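PDB 4HNZ: ATP-dependent protease subunit HslV from Trypanosoma brucei brucei, which hydrolyses, as the threonine-protease partner of the unfoldase HslU in a mitochondrial proteasome-like complex, protein substrates that HslU has recognised and unfolded. Local coordinates for residues T1-S5 / L14-R18; A93-V97 / I120-G124; S125-F129 / I159-S163. One frame throughout, in Å; residues are numbered along the deposited sequence.

Interaction 1: T1-S5 / L14-R18; sequences TTILS and LLGDR
How a chain's N-terminus is held by a beta hairpin is well illustrated by T1-S5 and L14-R18. Strands 3-5 and 14-17 are extended and antiparallel at 166°, their axes 4.7 Å apart at closest. L14 faces S5 in a non-hydrogen-bonded pair (CA-CA 4.4 Å), and its CD1 (chi1 t, chi2 p) packs 3.9 Å from I3 CG2 and 3.8 Å from S5 CB. L15 forms the hydrogen-bonded pair with L4 (CA-CA 5.3 Å): L15 N gives to L4 O at 2.8 Å and L4 N to L15 O at 2.9 Å. Both leucines turn to the other face, against helix 145-159. G16 pairs with I3, non-hydrogen-bonded (CA-CA 4.4 Å); its CA approaches T2 O at 3.3 Å, and a CB here would sit tight against I3 CD1. D17 bonds T2 twice: its N donates to T2 O (3.1 Å), and its CB points toward the first segment so that, with chi1 p, OD1 accepts T2 N at 3.0 Å. OD1 also forms a salt bridge to K34, which hydrogen-bonds T1 OG1. T1 is probably the nucleophile, and such a threonine leading into a strand, beside an aspartate and a lysine, is characteristic of proteasome-type Ntn hydrolases.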
ATOM      1  N   THR A   1      25.300  -4.356  12.121  1.00 12.16           N
ATOM      2  CA  THR A   1      26.427  -3.659  12.762  1.00 11.69           C
ATOM      3  C   THR A   1      26.202  -3.597  14.237  1.00 11.50           C
ATOM      4  O   THR A   1      25.067  -3.486  14.693  1.00 11.35           O
ATOM      5  CB  THR A   1      26.583  -2.249  12.159  1.00 11.38           C
ATOM      6  OG1 THR A   1      26.984  -2.406  10.806  1.00 11.19           O
ATOM      7  CG2 THR A   1      27.658  -1.452  12.882  1.00 11.45           C
ATOM      8  N   THR A   2      27.305  -3.753  14.955  1.00 12.23           N
ATOM      9  CA  THR A   2      27.359  -3.565  16.396  1.00 12.37           C
ATOM     10  C   THR A   2      28.564  -2.706  16.712  1.00 12.84           C
ATOM     11  O   THR A   2      29.686  -3.075  16.394  1.00 13.49           O
ATOM     12  CB  THR A   2      27.499  -4.896  17.120  1.00 12.77           C
ATOM     13  OG1 THR A   2      26.450  -5.797  16.695  1.00 12.32           O
ATOM     14  CG2 THR A   2      27.404  -4.697  18.586  1.00 12.89           C
ATOM     15  N   ILE A   3      28.309  -1.501  17.242  1.00 12.56           N
ATOM     16  CA  ILE A   3      29.300  -0.669  17.790  1.00 12.89           C
ATOM     17  C   ILE A   3      28.959  -0.526  19.264  1.00 12.94           C
ATOM     18  O   ILE A   3      27.828  -0.172  19.612  1.00 13.31           O
ATOM     19  CB  ILE A   3      29.309   0.754  17.187  1.00 13.34           C
ATOM     20  CG1 ILE A   3      29.207   0.756  15.682  1.00 12.99           C
ATOM     21  CG2 ILE A   3      30.557   1.516  17.606  1.00 13.59           C
ATOM     22  CD1 ILE A   3      30.367   0.141  15.000  1.00 13.28           C
ATOM     23  N   LEU A   4      29.952  -0.737  20.128  1.00 13.21           N
ATOM     24  CA  LEU A   4      29.746  -0.731  21.561  1.00 13.18           C
ATOM     25  C   LEU A   4      30.855   0.017  22.229  1.00 14.09           C
ATOM     26  O   LEU A   4      32.051  -0.171  21.922  1.00 14.26           O
ATOM     27  CB  LEU A   4      29.722  -2.146  22.065  1.00 13.10           C
ATOM     28  CG  LEU A   4      29.742  -2.287  23.566  1.00 13.67           C
ATOM     29  CD1 LEU A   4      28.441  -1.793  24.153  1.00 13.71           C
ATOM     30  CD2 LEU A   4      29.963  -3.726  24.006  1.00 13.92           C
ATOM     31  N   SER A   5      30.489   0.876  23.163  1.00 14.67           N
ATOM     32  CA  SER A   5      31.463   1.588  23.999  1.00 15.53           C
ATOM     33  C   SER A   5      31.159   1.297  25.463  1.00 16.19           C
ATOM     34  O   SER A   5      30.023   1.399  25.895  1.00 15.94           O
ATOM     35  CB  SER A   5      31.356   3.099  23.764  1.00 15.60           C
ATOM     36  OG  SER A   5      32.245   3.815  24.617  1.00 17.98           O
ATOM     37  N   LEU A  14      36.038   1.154  22.757  1.00 20.94           N
ATOM     38  CA  LEU A  14      35.124   1.260  21.648  1.00 19.78           C
ATOM     39  C   LEU A  14      35.422   0.113  20.735  1.00 19.00           C
ATOM     40  O   LEU A  14      36.547  -0.089  20.322  1.00 18.85           O
ATOM     41  CB  LEU A  14      35.313   2.598  20.923  1.00 20.58           C
ATOM     42  CG  LEU A  14      34.350   2.852  19.766  1.00 20.85           C
ATOM     43  CD1 LEU A  14      32.938   3.054  20.270  1.00 20.27           C
ATOM     44  CD2 LEU A  14      34.755   4.095  18.944  1.00 21.48           C
ATOM     45  N   LEU A  15      34.381  -0.657  20.444  1.00 17.74           N
ATOM     46  CA  LEU A  15      34.530  -1.832  19.663  1.00 17.22           C
ATOM     47  C   LEU A  15      33.504  -1.796  18.543  1.00 16.07           C
ATOM     48  O   LEU A  15      32.379  -1.343  18.759  1.00 15.77           O
ATOM     49  CB  LEU A  15      34.254  -3.085  20.485  1.00 17.54           C
ATOM     50  CG  LEU A  15      35.431  -3.631  21.275  1.00 19.16           C
ATOM     51  CD1 LEU A  15      35.720  -2.667  22.416  1.00 19.88           C
ATOM     52  CD2 LEU A  15      35.139  -5.029  21.830  1.00 19.28           C
ATOM     53  N   GLY A  16      33.874  -2.336  17.393  1.00 15.35           N
ATOM     54  CA  GLY A  16      32.959  -2.494  16.268  1.00 15.12           C
ATOM     55  C   GLY A  16      33.206  -3.764  15.498  1.00 14.82           C
ATOM     56  O   GLY A  16      34.333  -4.222  15.388  1.00 15.03           O
ATOM     57  N   ASP A  17      32.151  -4.320  14.966  1.00 14.71           N
ATOM     58  CA  ASP A  17      32.316  -5.512  14.152  1.00 15.36           C
ATOM     59  C   ASP A  17      32.822  -5.096  12.755  1.00 16.01           C
ATOM     60  O   ASP A  17      32.982  -3.916  12.473  1.00 15.54           O
ATOM     61  CB  ASP A  17      31.036  -6.343  14.103  1.00 14.32           C
ATOM     62  CG  ASP A  17      30.067  -5.844  13.072  1.00 14.54           C
ATOM     63  OD1 ASP A  17      29.618  -4.661  13.207  1.00 15.20           O
ATOM     64  OD2 ASP A  17      29.750  -6.604  12.108  1.00 14.36           O
ATOM     65  N   ARG A  18      32.952  -6.079  11.871  1.00 16.67           N
ATOM     66  CA  ARG A  18      33.535  -5.827  10.577  1.00 17.52           C
ATOM     67  C   ARG A  18      32.709  -6.313   9.398  1.00 16.36           C
ATOM     68  O   ARG A  18      33.226  -6.358   8.252  1.00 16.78           O
ATOM     69  CB  ARG A  18      34.968  -6.431  10.521  1.00 19.88           C
ATOM     70  CG  ARG A  18      35.896  -6.040  11.684  1.00 21.73           C
ATOM     71  CD  ARG A  18      37.290  -6.727  11.657  1.00 23.81           C
ATOM     72  NE  ARG A  18      38.223  -5.718  11.181  1.00 28.27           N
ATOM     73  CZ  ARG A  18      39.116  -5.821  10.211  1.00 30.88           C
ATOM     74  NH1 ARG A  18      39.363  -6.968   9.587  1.00 34.23           N
ATOM     75  NH2 ARG A  18      39.789  -4.760   9.894  1.00 31.96           N
TER

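Interaction 2: A93-V97 / I120-G124; sequences ASLIV and IVAIG
Strands 93-97 and 120-123 are both extended and run nearly antiparallel, at 156°, yet no hydrogen bond joins them: their axes come no closer than 7.4 Å because they belong to two different sheets that pack face to face. The nearest CA pairs are S94 with I123 (6.9 Å) and I96 with A122 (7.4 Å), so side chains must fill the gap. Alternation along each strand sends the CB atoms of S94 and I96 toward the other sheet, while L95 points its CB away and its side chain lies against I44 and F46 of the adjacent strand 42-48; opposite them V121 and I123 point inward and A122 points back. I96, chi1 m and chi2 t, extends its CD1 to V121 CG1 at 3.7 Å, to A122 CA at 3.7 Å and to I123 CG1 at 3.9 Å. I123 answers with chi1 p and chi2 t, which carries its CD1 to 3.4 Å from S94 O, 3.7 Å from S94 CB and 3.7 Å from L95 N. I3 of strand 3-8 touches both isoleucines and continues the layer. This is the interior of the four-layer alpha-beta-beta-alpha Ntn-hydrolase sandwich, and its chemistry, aliphatic side chains meeting each other and the facing backbone with no hydrogen bond across, implies that the two sheets cohere here by apolar packing.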
ATOM      1  N   ALA A  93      23.062   6.932   8.866  1.00 19.02           N
ATOM      2  CA  ALA A  93      24.152   6.517   9.682  1.00 17.83           C
ATOM      3  C   ALA A  93      23.867   6.772  11.132  1.00 17.61           C
ATOM      4  O   ALA A  93      23.013   7.539  11.458  1.00 18.48           O
ATOM      5  CB  ALA A  93      25.388   7.276   9.273  1.00 17.82           C
ATOM      6  N   SER A  94      24.618   6.133  12.007  1.00 17.76           N
ATOM      7  CA  SER A  94      24.640   6.472  13.407  1.00 17.53           C
ATOM      8  C   SER A  94      26.082   6.476  13.826  1.00 17.10           C
ATOM      9  O   SER A  94      26.874   5.746  13.247  1.00 17.38           O
ATOM     10  CB  SER A  94      23.906   5.419  14.190  1.00 17.43           C
ATOM     11  OG  SER A  94      22.546   5.564  13.919  1.00 19.47           O
ATOM     12  N   LEU A  95      26.412   7.266  14.838  1.00 17.30           N
ATOM     13  CA  LEU A  95      27.822   7.489  15.284  1.00 16.97           C
ATOM     14  C   LEU A  95      27.912   7.380  16.735  1.00 15.73           C
ATOM     15  O   LEU A  95      26.977   7.759  17.427  1.00 15.70           O
ATOM     16  CB  LEU A  95      28.301   8.880  14.947  1.00 17.38           C
ATOM     17  CG  LEU A  95      28.191   9.291  13.496  1.00 18.52           C
ATOM     18  CD1 LEU A  95      28.638  10.729  13.363  1.00 19.49           C
ATOM     19  CD2 LEU A  95      28.995   8.386  12.530  1.00 18.99           C
ATOM     20  N   ILE A  96      28.986   6.789  17.205  1.00 15.50           N
ATOM     21  CA  ILE A  96      29.387   6.949  18.598  1.00 15.90           C
ATOM     22  C   ILE A  96      30.724   7.645  18.589  1.00 16.43           C
ATOM     23  O   ILE A  96      31.653   7.219  17.889  1.00 15.34           O
ATOM     24  CB  ILE A  96      29.543   5.612  19.316  1.00 15.69           C
ATOM     25  CG1 ILE A  96      28.188   4.962  19.488  1.00 15.02           C
ATOM     26  CG2 ILE A  96      30.118   5.842  20.701  1.00 16.44           C
ATOM     27  CD1 ILE A  96      28.228   3.607  20.171  1.00 15.31           C
ATOM     28  N   VAL A  97      30.821   8.708  19.391  1.00 17.97           N
ATOM     29  CA  VAL A  97      32.059   9.475  19.534  1.00 19.34           C
ATOM     30  C   VAL A  97      32.543   9.304  20.957  1.00 20.40           C
ATOM     31  O   VAL A  97      31.811   9.656  21.876  1.00 19.38           O
ATOM     32  CB  VAL A  97      31.849  10.996  19.375  1.00 20.91           C
ATOM     33  CG1 VAL A  97      33.154  11.681  18.950  1.00 21.94           C
ATOM     34  CG2 VAL A  97      30.774  11.305  18.398  1.00 21.09           C
ATOM     35  N   ILE A 120      27.764   2.973  29.391  1.00 16.69           N
ATOM     36  CA  ILE A 120      27.565   2.136  28.201  1.00 16.00           C
ATOM     37  C   ILE A 120      26.694   2.804  27.139  1.00 15.14           C
ATOM     38  O   ILE A 120      25.605   3.287  27.418  1.00 15.38           O
ATOM     39  CB  ILE A 120      26.906   0.787  28.596  1.00 15.99           C
ATOM     40  CG1 ILE A 120      27.831   0.011  29.484  1.00 17.16           C
ATOM     41  CG2 ILE A 120      26.522  -0.048  27.359  1.00 15.72           C
ATOM     42  CD1 ILE A 120      27.114  -1.100  30.224  1.00 17.96           C
ATOM     43  N   VAL A 121      27.177   2.755  25.907  1.00 14.81           N
ATOM     44  CA  VAL A 121      26.485   3.270  24.741  1.00 14.20           C
ATOM     45  C   VAL A 121      26.699   2.321  23.588  1.00 13.54           C
ATOM     46  O   VAL A 121      27.756   1.746  23.462  1.00 13.51           O
ATOM     47  CB  VAL A 121      27.114   4.622  24.291  1.00 14.85           C
ATOM     48  CG1 VAL A 121      26.455   5.152  23.030  1.00 14.73           C
ATOM     49  CG2 VAL A 121      26.943   5.665  25.376  1.00 15.42           C
ATOM     50  N   ALA A 122      25.695   2.164  22.745  1.00 13.26           N
ATOM     51  CA  ALA A 122      25.805   1.242  21.621  1.00 13.49           C
ATOM     52  C   ALA A 122      24.828   1.582  20.516  1.00 13.01           C
ATOM     53  O   ALA A 122      23.726   2.049  20.782  1.00 12.71           O
ATOM     54  CB  ALA A 122      25.540  -0.184  22.092  1.00 13.87           C
ATOM     55  N   ILE A 123      25.231   1.272  19.288  1.00 12.95           N
ATOM     56  CA  ILE A 123      24.412   1.466  18.109  1.00 12.70           C
ATOM     57  C   ILE A 123      24.499   0.259  17.157  1.00 12.78           C
ATOM     58  O   ILE A 123      25.312  -0.643  17.343  1.00 11.36           O
ATOM     59  CB  ILE A 123      24.811   2.717  17.315  1.00 13.05           C
ATOM     60  CG1 ILE A 123      26.294   2.713  16.952  1.00 13.16           C
ATOM     61  CG2 ILE A 123      24.482   3.950  18.131  1.00 14.01           C
ATOM     62  CD1 ILE A 123      26.734   3.820  16.018  1.00 13.00           C
ATOM     63  N   GLY A 124      23.633   0.295  16.121  1.00 13.11           N
ATOM     64  CA  GLY A 124      23.569  -0.723  15.087  1.00 13.29           C
ATOM     65  C   GLY A 124      22.464  -1.720  15.374  1.00 13.42           C
ATOM     66  O   GLY A 124      21.946  -1.764  16.450  1.00 14.19           O
TER

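Interaction 3: S125-F129 / I159-S163; sequences SGGTF and IDVFS. With MG (magnesium ion), chain M.
Beside the active-site threonine of proteasome-like Ntn hydrolases lies a serine-aspartate-serine cluster; here S125 comes from S125-F129, at the start of helix 127-137, and D160 and S163 from I159-S163, the loop leaving helix 145-159. D160 is the first residue to quit helical angles (phi/psi -81°/114°) and opens a type I beta turn closed by S163 N to D160 O at 3.2 Å. Inside it D160 OD1 accepts F162 N at 3.0 Å, an Asx turn. The segments' CA atoms are nearest at G126 and D160, 5.3 Å apart. With chi1 t, D160 sends OD2 across to accept S125 OG (chi1 p) at 2.7 Å, and the same oxygen takes S163 OG in a very short bond of 2.5 Å. S125 OG also bonds T1 N, and S163 OG bonds T2 OG1, so the cluster reaches the N-terminus; T1 is catalytic by similarity. G126 fits because a CB would clash with D160 OD2. Further along, F129 (chi1 m) presents a ring face to I159, whose CG2 lies 4.0 Å from the ring centroid in a CH-pi contact, while D160 CB lies at the ring edge. I26 of a neighbouring subunit packs on both F129 and I159, tying this corner to the assembly. The turn's carbonyls bind magnesium with T157 O: D160 O lies 2.5 Å and S163 O 2.4 Å from MG, and a water 2.6 Å from MG donates to V161 O at 3.1 Å.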
ATOM      1  N   SER A 125      22.156  -2.553  14.400  1.00 13.71           N
ATOM      2  CA  SER A 125      21.240  -3.651  14.573  1.00 13.34           C
ATOM      3  C   SER A 125      21.587  -4.495  15.772  1.00 13.65           C
ATOM      4  O   SER A 125      20.716  -5.099  16.367  1.00 14.15           O
ATOM      5  CB  SER A 125      21.267  -4.537  13.299  1.00 13.40           C
ATOM      6  OG  SER A 125      22.617  -4.857  12.930  1.00 13.33           O
ATOM      7  N   GLY A 126      22.862  -4.625  16.118  1.00 13.80           N
ATOM      8  CA  GLY A 126      23.221  -5.456  17.280  1.00 14.00           C
ATOM      9  C   GLY A 126      23.444  -4.708  18.594  1.00 13.74           C
ATOM     10  O   GLY A 126      23.644  -5.334  19.652  1.00 14.34           O
ATOM     11  N   GLY A 127      23.373  -3.395  18.535  1.00 13.00           N
ATOM     12  CA  GLY A 127      23.786  -2.546  19.639  1.00 13.40           C
ATOM     13  C   GLY A 127      23.044  -2.736  20.918  1.00 13.83           C
ATOM     14  O   GLY A 127      23.621  -2.756  21.982  1.00 13.87           O
ATOM     15  N   THR A 128      21.752  -2.937  20.820  1.00 14.24           N
ATOM     16  CA  THR A 128      20.971  -3.114  22.002  1.00 14.68           C
ATOM     17  C   THR A 128      21.279  -4.448  22.697  1.00 14.53           C
ATOM     18  O   THR A 128      21.219  -4.516  23.923  1.00 13.80           O
ATOM     19  CB  THR A 128      19.471  -2.970  21.698  1.00 15.32           C
ATOM     20  OG1 THR A 128      19.263  -1.671  21.086  1.00 15.78           O
ATOM     21  CG2 THR A 128      18.654  -2.931  23.009  1.00 16.06           C
ATOM     22  N   PHE A 129      21.536  -5.510  21.934  1.00 13.11           N
ATOM     23  CA  PHE A 129      21.913  -6.768  22.562  1.00 12.91           C
ATOM     24  C   PHE A 129      23.208  -6.573  23.333  1.00 12.44           C
ATOM     25  O   PHE A 129      23.374  -7.071  24.433  1.00 12.15           O
ATOM     26  CB  PHE A 129      22.050  -7.882  21.502  1.00 12.98           C
ATOM     27  CG  PHE A 129      20.915  -7.914  20.550  1.00 13.32           C
ATOM     28  CD1 PHE A 129      19.624  -7.815  21.001  1.00 13.97           C
ATOM     29  CD2 PHE A 129      21.120  -8.123  19.195  1.00 13.52           C
ATOM     30  CE1 PHE A 129      18.536  -7.843  20.107  1.00 14.59           C
ATOM     31  CE2 PHE A 129      20.055  -8.180  18.305  1.00 13.66           C
ATOM     32  CZ  PHE A 129      18.744  -8.026  18.760  1.00 13.95           C
ATOM     33  N   ILE A 159      23.999 -13.166  18.124  1.00 14.37           N
ATOM     34  CA  ILE A 159      22.545 -13.017  17.911  1.00 13.34           C
ATOM     35  C   ILE A 159      22.148 -12.256  16.645  1.00 12.75           C
ATOM     36  O   ILE A 159      21.167 -12.626  15.951  1.00 13.32           O
ATOM     37  CB  ILE A 159      21.924 -12.345  19.123  1.00 13.29           C
ATOM     38  CG1 ILE A 159      21.982 -13.315  20.319  1.00 13.75           C
ATOM     39  CG2 ILE A 159      20.492 -11.905  18.907  1.00 13.33           C
ATOM     40  CD1 ILE A 159      21.696 -12.592  21.635  1.00 14.09           C
ATOM     41  N   ASP A 160      22.867 -11.183  16.357  1.00 11.76           N
ATOM     42  CA  ASP A 160      22.589 -10.321  15.224  1.00 11.45           C
ATOM     43  C   ASP A 160      23.177 -10.937  13.945  1.00 11.43           C
ATOM     44  O   ASP A 160      24.369 -10.986  13.775  1.00 11.19           O
ATOM     45  CB  ASP A 160      23.202  -8.933  15.477  1.00 11.54           C
ATOM     46  CG  ASP A 160      22.920  -7.922  14.354  1.00 11.71           C
ATOM     47  OD1 ASP A 160      21.958  -8.128  13.569  1.00 12.16           O
ATOM     48  OD2 ASP A 160      23.713  -6.960  14.234  1.00 11.38           O
ATOM     49  N   VAL A 161      22.305 -11.334  13.013  1.00 11.51           N
ATOM     50  CA  VAL A 161      22.753 -11.836  11.758  1.00 11.99           C
ATOM     51  C   VAL A 161      23.509 -10.785  10.957  1.00 12.41           C
ATOM     52  O   VAL A 161      24.215 -11.141  10.028  1.00 12.70           O
ATOM     53  CB  VAL A 161      21.602 -12.408  10.891  1.00 12.45           C
ATOM     54  CG1 VAL A 161      20.821 -13.466  11.661  1.00 12.53           C
ATOM     55  CG2 VAL A 161      20.625 -11.336  10.424  1.00 12.58           C
ATOM     56  N   PHE A 162      23.362  -9.490  11.320  1.00 12.21           N
ATOM     57  CA  PHE A 162      24.020  -8.377  10.563  1.00 12.19           C
ATOM     58  C   PHE A 162      25.321  -7.922  11.128  1.00 12.00           C
ATOM     59  O   PHE A 162      25.845  -6.918  10.679  1.00 12.56           O
ATOM     60  CB  PHE A 162      23.051  -7.181  10.390  1.00 11.72           C
ATOM     61  CG  PHE A 162      21.755  -7.571   9.691  1.00 12.07           C
ATOM     62  CD1 PHE A 162      21.769  -8.048   8.375  1.00 12.45           C
ATOM     63  CD2 PHE A 162      20.516  -7.506  10.364  1.00 11.75           C
ATOM     64  CE1 PHE A 162      20.585  -8.362   7.729  1.00 12.81           C
ATOM     65  CE2 PHE A 162      19.347  -7.881   9.729  1.00 12.33           C
ATOM     66  CZ  PHE A 162      19.369  -8.286   8.408  1.00 12.59           C
ATOM     67  N   SER A 163      25.855  -8.660  12.083  1.00 12.06           N
ATOM     68  CA  SER A 163      27.163  -8.376  12.642  1.00 12.28           C
ATOM     69  C   SER A 163      27.988  -9.679  12.694  1.00 13.29           C
ATOM     70  O   SER A 163      27.414 -10.783  12.846  1.00 12.50           O
ATOM     71  CB  SER A 163      27.028  -7.816  14.072  1.00 11.95           C
ATOM     72  OG  SER A 163      26.179  -6.675  14.108  1.00 11.90           O
TER
HETATM   73 MG    MG M 200      26.152 -12.733  13.557  1.00 17.23          MG
HETATM   74  O   HOH W   1      26.268 -13.193  11.003  1.00 11.88           O

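The three contacts adjoin one another but use different chemistry. Interaction 1 is mainly backbone pairing within a sheet, and interaction 2 is apolar packing between that sheet and its partner; both are buried near the chain's centre. Strand 3-8 joins them, since S5 N meets V121 O at 2.9 Å and I3 O meets I123 N at 3.0 Å. Interaction 3, its centre about 13 Å from the centre of the chain, is largely buried too, but includes exposed S125 and subunit interfaces, and mixes side-chain hydrogen bonds, carbonyl-metal bonds and a CH-pi contact. It meets interaction 1 at the N-terminus, where T1 O lies 2.9 Å from G126 N, and its segment 125-129 follows strand 120-123 of interaction 2.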